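Local atomic coordinates of 3-oxo-tetronate kinase (Haemophilus influenzae, PDB entry 1YZY), a protein that catalyses the ATP-dependent phosphorylation of 3-oxo-tetronate to 3-oxo-tetronate 4-phosphate, as a member of the four-carbon acid sugar kinase family. Residues D98-E103 against F214-G219; E106-I111 against A184-Q189. All coordinates share one frame; numbering follows the deposited sequence.

Interaction 1: D98-E103 against F214-G219; sequences DALLDE and FKLVTG
Leu216 meets Leu100 and Leu101 in a small, buried leucine cluster. The contact is helix-on-strand packing in the sugar-binding N-terminal domain. Helix 93-104 lies against strand 216-219, which runs parallel to strand 77-80 as its neighbour. The branch of Leu216 that does the touching is CD2. Leu216 CG stands opposite the backbone N (chi1 171°), which carries CD2 out toward the helix. There this one methyl meets two consecutive helix residues. Leu216 CD2 lies 3.9 Å from Leu100 CB, at the root of that side chain. It also lies 3.9 Å from Leu101 CD2, which is the end of a branch. Leu101 CG is almost as close to Leu216 CD2, at 4.0 Å. The methyl therefore lies against the CG-CD2 arm of Leu101, and the side chains of Leu101 and Leu216 cross at about a right angle. The other branch of Leu216 leans toward Leu100: Leu216 CD1 is 4.4 Å from Leu100 CD1. The backbones stay well apart, with Leu101 CA and Leu216 CA 7.5 Å from each other. No hydrogen bond joins the two segments, so the contact is purely apolar.

Neighbouring residues extend the cluster. Leu100 also packs on Phe79, and Leu216 on Phe77, both in strand 77-80. Asp98 and Asp102, also on helix 93-104, form salt bridges to Arg192, while Asp98 OD1 is hydrogen-bonded to Tyr193 OH as well. On strand 216-219 the carbonyl oxygen of Leu216 sits at the edge of the Phe214 ring, in its plane, with Leu216 O 3.5 Å from Phe214 CD2.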
loop_
_atom_site.group_PDB
_atom_site.type_symbol
_atom_site.label_atom_id
_atom_site.label_comp_id
_atom_site.label_asym_id
_atom_site.label_seq_id
_atom_site.Cartn_x
_atom_site.Cartn_y
_atom_site.Cartn_z
ATOM N N ASP A 98 -15.435 -13.103 -10.072
ATOM C CA ASP A 98 -16.161 -13.724 -11.173
ATOM C C ASP A 98 -15.864 -13.072 -12.511
ATOM O O ASP A 98 -15.715 -13.760 -13.519
ATOM C CB ASP A 98 -17.653 -13.695 -10.895
ATOM C CG ASP A 98 -18.030 -14.761 -9.891
ATOM O OD1 ASP A 98 -17.389 -15.834 -9.906
ATOM O OD2 ASP A 98 -18.957 -14.526 -9.089
ATOM N N ALA A 99 -15.829 -11.744 -12.524
ATOM C CA ALA A 99 -15.540 -11.003 -13.745
ATOM C C ALA A 99 -14.137 -11.354 -14.227
ATOM O O ALA A 99 -13.921 -11.564 -15.418
ATOM C CB ALA A 99 -15.658 -9.512 -13.484
ATOM N N LEU A 100 -13.196 -11.426 -13.288
ATOM C CA LEU A 100 -11.813 -11.765 -13.598
ATOM C C LEU A 100 -11.701 -13.186 -14.119
ATOM O O LEU A 100 -10.968 -13.448 -15.081
ATOM C CB LEU A 100 -10.924 -11.583 -12.365
ATOM C CG LEU A 100 -10.781 -10.146 -11.844
ATOM C CD1 LEU A 100 -9.869 -10.097 -10.615
ATOM C CD2 LEU A 100 -10.240 -9.259 -12.947
ATOM N N LEU A 101 -12.402 -14.109 -13.462
ATOM C CA LEU A 101 -12.401 -15.510 -13.874
ATOM C C LEU A 101 -12.948 -15.640 -15.283
ATOM O O LEU A 101 -12.389 -16.356 -16.111
ATOM C CB LEU A 101 -13.233 -16.360 -12.908
ATOM C CG LEU A 101 -12.541 -16.798 -11.614
ATOM C CD1 LEU A 101 -13.551 -17.423 -10.677
ATOM C CD2 LEU A 101 -11.407 -17.773 -11.925
ATOM N N ASP A 102 -14.044 -14.938 -15.545
ATOM C CA ASP A 102 -14.664 -14.955 -16.863
ATOM C C ASP A 102 -13.716 -14.453 -17.946
ATOM O O ASP A 102 -13.533 -15.104 -18.980
ATOM C CB ASP A 102 -15.925 -14.096 -16.862
ATOM C CG ASP A 102 -17.059 -14.734 -16.095
ATOM O OD1 ASP A 102 -17.094 -15.982 -16.003
ATOM O OD2 ASP A 102 -17.922 -13.985 -15.595
ATOM N N GLU A 103 -13.162 -13.269 -17.726
ATOM C CA GLU A 103 -12.241 -12.671 -18.680
ATOM C C GLU A 103 -11.068 -13.591 -18.978
ATOM O O GLU A 103 -10.610 -13.683 -20.123
ATOM C CB GLU A 103 -11.744 -11.323 -18.148
ATOM C CG GLU A 103 -10.622 -10.678 -18.949
ATOM C CD GLU A 103 -10.974 -10.387 -20.400
ATOM O OE1 GLU A 103 -12.142 -10.042 -20.683
ATOM O OE2 GLU A 103 -10.069 -10.497 -21.261
ATOM N N PHE A 214 -1.662 -21.290 -10.973
ATOM C CA PHE A 214 -2.982 -20.684 -11.075
ATOM C C PHE A 214 -2.865 -19.374 -11.866
ATOM O O PHE A 214 -1.968 -18.571 -11.619
ATOM C CB PHE A 214 -3.532 -20.366 -9.684
ATOM C CG PHE A 214 -4.320 -21.481 -9.061
ATOM C CD1 PHE A 214 -3.835 -22.787 -9.058
ATOM C CD2 PHE A 214 -5.531 -21.215 -8.432
ATOM C CE1 PHE A 214 -4.546 -23.807 -8.430
ATOM C CE2 PHE A 214 -6.249 -22.229 -7.801
ATOM C CZ PHE A 214 -5.755 -23.526 -7.800
ATOM N N LYS A 215 -3.770 -19.176 -12.822
ATOM C CA LYS A 215 -3.797 -17.969 -13.646
ATOM C C LYS A 215 -4.254 -16.804 -12.767
ATOM O O LYS A 215 -3.903 -15.649 -13.015
ATOM C CB LYS A 215 -4.796 -18.157 -14.783
ATOM C CG LYS A 215 -4.425 -17.511 -16.081
ATOM C CD LYS A 215 -3.401 -18.341 -16.817
ATOM C CE LYS A 215 -3.007 -17.687 -18.140
ATOM N NZ LYS A 215 -2.332 -16.357 -17.981
ATOM N N LEU A 216 -5.069 -17.132 -11.762
ATOM C CA LEU A 216 -5.616 -16.163 -10.815
ATOM C C LEU A 216 -5.737 -16.668 -9.366
ATOM O O LEU A 216 -6.156 -17.798 -9.120
ATOM C CB LEU A 216 -7.007 -15.713 -11.281
ATOM C CG LEU A 216 -7.800 -14.858 -10.292
ATOM C CD1 LEU A 216 -7.150 -13.483 -10.161
ATOM C CD2 LEU A 216 -9.239 -14.731 -10.740
ATOM N N VAL A 217 -5.356 -15.822 -8.416
ATOM C CA VAL A 217 -5.474 -16.145 -7.003
ATOM C C VAL A 217 -6.001 -14.894 -6.293
ATOM O O VAL A 217 -5.867 -13.788 -6.809
ATOM C CB VAL A 217 -4.121 -16.602 -6.374
ATOM C CG1 VAL A 217 -3.534 -17.782 -7.144
ATOM C CG2 VAL A 217 -3.142 -15.474 -6.322
ATOM N N THR A 218 -6.633 -15.072 -5.137
ATOM C CA THR A 218 -7.174 -13.948 -4.375
ATOM C C THR A 218 -6.796 -14.049 -2.889
ATOM O O THR A 218 -6.447 -15.126 -2.396
ATOM C CB THR A 218 -8.734 -13.833 -4.505
ATOM O OG1 THR A 218 -9.382 -14.681 -3.549
ATOM C CG2 THR A 218 -9.205 -14.208 -5.903
ATOM N N GLY A 219 -6.771 -12.909 -2.206
ATOM C CA GLY A 219 -6.442 -12.919 -0.795
ATOM C C GLY A 219 -5.946 -11.593 -0.267
ATOM O O GLY A 219 -6.114 -10.558 -0.908
#

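Interaction 2: E106-I111 against A184-Q189; sequences EDFTVI and AELKAQ
Lys187 lays its aliphatic chain over the ring of Phe108. Its CB starts on the helix, with Phe108 CD1 as its nearest ring carbon at 4.8 Å. The next atom makes the main contact. Lys187 CG sits over one face of the ring, 3.6 Å from the Phe108 centroid and 16° off the ring normal. This is a CH-pi contact. CG is shifted toward the rim, and Phe108 CG is the ring atom nearest to it, at 3.5 Å. Lys187 CD follows across the same face and comes 3.7 Å from Phe108 CD2. The chain then bends (chi3 69°). The bend takes CE off the ring and beside the base of the Phe108 side chain, with Lys187 CE 3.9 Å from Phe108 CB.

This is helix-on-sheet packing in the sugar-binding domain. Phe108 comes just before strand 109-111, an outer strand of a three-stranded parallel sheet. Helix 176-188 belongs to the beta-alpha-beta unit that links the other two strands, 164-167 and 193-196. Leu186 adds a second contact from the helix. Its CB approaches the ring obliquely, 4.3 Å from Phe108 CZ. Both Leu186 and Phe108 also touch Ala194 of strand 193-196.

The end of the lysine lies among exposed residues. Lys187 CE is 4.2 Å from Asp107 OD1. Beyond it, Lys187 NZ remains 4.6 Å from Asp107 OD1, too far for a salt bridge, although their opposite charges probably attract weakly.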
loop_
_atom_site.group_PDB
_atom_site.type_symbol
_atom_site.label_atom_id
_atom_site.label_comp_id
_atom_site.label_asym_id
_atom_site.label_seq_id
_atom_site.Cartn_x
_atom_site.Cartn_y
_atom_site.Cartn_z
ATOM N N GLU A 106 -11.019 -19.016 -17.020
ATOM C CA GLU A 106 -10.674 -19.907 -15.923
ATOM C C GLU A 106 -11.948 -20.140 -15.117
ATOM O O GLU A 106 -12.893 -19.349 -15.202
ATOM C CB GLU A 106 -9.603 -19.256 -15.047
ATOM C CG GLU A 106 -8.281 -19.038 -15.754
ATOM C CD GLU A 106 -7.553 -20.332 -16.024
ATOM O OE1 GLU A 106 -7.022 -20.914 -15.059
ATOM O OE2 GLU A 106 -7.511 -20.769 -17.189
ATOM N N ASP A 107 -11.986 -21.219 -14.339
ATOM C CA ASP A 107 -13.176 -21.517 -13.549
ATOM C C ASP A 107 -12.939 -21.897 -12.095
ATOM O O ASP A 107 -13.849 -22.365 -11.419
ATOM C CB ASP A 107 -14.047 -22.574 -14.251
ATOM C CG ASP A 107 -13.231 -23.636 -14.962
ATOM O OD1 ASP A 107 -12.506 -24.395 -14.285
ATOM O OD2 ASP A 107 -13.317 -23.715 -16.208
ATOM N N PHE A 108 -11.734 -21.650 -11.596
ATOM C CA PHE A 108 -11.424 -21.970 -10.208
ATOM C C PHE A 108 -10.318 -21.065 -9.675
ATOM O O PHE A 108 -9.393 -20.712 -10.407
ATOM C CB PHE A 108 -11.003 -23.451 -10.087
ATOM C CG PHE A 108 -10.874 -23.939 -8.665
ATOM C CD1 PHE A 108 -11.992 -24.031 -7.840
ATOM C CD2 PHE A 108 -9.635 -24.290 -8.146
ATOM C CE1 PHE A 108 -11.876 -24.461 -6.520
ATOM C CE2 PHE A 108 -9.511 -24.724 -6.819
ATOM C CZ PHE A 108 -10.632 -24.807 -6.010
ATOM N N THR A 109 -10.411 -20.705 -8.400
ATOM C CA THR A 109 -9.405 -19.863 -7.756
ATOM C C THR A 109 -9.496 -20.081 -6.248
ATOM O O THR A 109 -10.401 -20.771 -5.785
ATOM C CB THR A 109 -9.620 -18.347 -8.096
ATOM O OG1 THR A 109 -8.493 -17.580 -7.648
ATOM C CG2 THR A 109 -10.883 -17.800 -7.424
ATOM N N VAL A 110 -8.545 -19.527 -5.495
ATOM C CA VAL A 110 -8.526 -19.643 -4.030
ATOM C C VAL A 110 -8.865 -18.328 -3.324
ATOM O O VAL A 110 -8.728 -17.248 -3.890
ATOM C CB VAL A 110 -7.152 -20.137 -3.500
ATOM C CG1 VAL A 110 -6.777 -21.438 -4.173
ATOM C CG2 VAL A 110 -6.072 -19.080 -3.718
ATOM N N ILE A 111 -9.277 -18.440 -2.069
ATOM C CA ILE A 111 -9.644 -17.287 -1.262
ATOM C C ILE A 111 -8.909 -17.390 0.064
ATOM O O ILE A 111 -9.022 -18.402 0.756
ATOM C CB ILE A 111 -11.172 -17.282 -1.003
ATOM C CG1 ILE A 111 -11.920 -17.021 -2.310
ATOM C CG2 ILE A 111 -11.547 -16.312 0.108
ATOM C CD1 ILE A 111 -13.402 -17.120 -2.169
ATOM N N ALA A 184 -8.516 -30.428 -6.904
ATOM C CA ALA A 184 -9.094 -31.240 -7.964
ATOM C C ALA A 184 -10.436 -31.827 -7.535
ATOM O O ALA A 184 -11.338 -32.026 -8.355
ATOM C CB ALA A 184 -8.129 -32.348 -8.349
ATOM N N GLU A 185 -10.547 -32.112 -6.244
ATOM C CA GLU A 185 -11.748 -32.675 -5.645
ATOM C C GLU A 185 -12.848 -31.616 -5.542
ATOM O O GLU A 185 -14.001 -31.889 -5.873
ATOM C CB GLU A 185 -11.385 -33.246 -4.268
ATOM C CG GLU A 185 -12.511 -33.375 -3.269
ATOM C CD GLU A 185 -11.990 -33.356 -1.836
ATOM O OE1 GLU A 185 -11.882 -32.246 -1.255
ATOM O OE2 GLU A 185 -11.674 -34.443 -1.296
ATOM N N LEU A 186 -12.495 -30.422 -5.066
ATOM C CA LEU A 186 -13.457 -29.323 -4.936
ATOM C C LEU A 186 -14.014 -28.923 -6.304
ATOM O O LEU A 186 -15.196 -28.607 -6.424
ATOM C CB LEU A 186 -12.818 -28.110 -4.255
ATOM C CG LEU A 186 -12.432 -28.218 -2.780
ATOM C CD1 LEU A 186 -11.743 -26.935 -2.332
ATOM C CD2 LEU A 186 -13.658 -28.488 -1.922
ATOM N N LYS A 187 -13.157 -28.933 -7.325
ATOM C CA LYS A 187 -13.560 -28.598 -8.686
ATOM C C LYS A 187 -14.537 -29.616 -9.267
ATOM O O LYS A 187 -15.418 -29.265 -10.057
ATOM C CB LYS A 187 -12.337 -28.497 -9.599
ATOM C CG LYS A 187 -11.422 -27.340 -9.263
ATOM C CD LYS A 187 -10.172 -27.324 -10.136
ATOM C CE LYS A 187 -10.482 -26.971 -11.583
ATOM N NZ LYS A 187 -9.243 -26.957 -12.411
ATOM N N ALA A 188 -14.328 -30.886 -8.938
ATOM C CA ALA A 188 -15.200 -31.950 -9.418
ATOM C C ALA A 188 -16.569 -31.815 -8.752
ATOM O O ALA A 188 -17.595 -32.149 -9.341
ATOM C CB ALA A 188 -14.586 -33.305 -9.118
ATOM N N GLN A 189 -16.576 -31.324 -7.517
ATOM C CA GLN A 189 -17.807 -31.118 -6.767
ATOM C C GLN A 189 -18.575 -29.866 -7.220
ATOM O O GLN A 189 -19.636 -29.552 -6.665
ATOM C CB GLN A 189 -17.495 -31.028 -5.277
ATOM C CG GLN A 189 -16.861 -32.288 -4.718
ATOM C CD GLN A 189 -16.467 -32.149 -3.263
ATOM O OE1 GLN A 189 -16.036 -31.085 -2.820
ATOM N NE2 GLN A 189 -16.600 -33.234 -2.512
#

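How the interactions relate
From the N terminus, helix 93-104 supplies the first half of interaction 1. The turn after it brings Asp107 and Phe108, which make interaction 2, and then strand 109-111. The chain then reaches 184-189, where interaction 2 closes the inner loop. Interaction 1 closes the outer loop at 214-219, so the two contacts nest and do not cross. Interaction 1 ties helix 93-104 to strand 216-219, and interaction 2 ties helix 176-188 to the start of strand 109-111. Their centres are 11 Å apart. The strands 109-111 and 216-219 belong to different sheets but touch directly, through probable hydrogen bonds of Thr109 OG1 with Leu216 O and Thr218 OG1 with Val110 O.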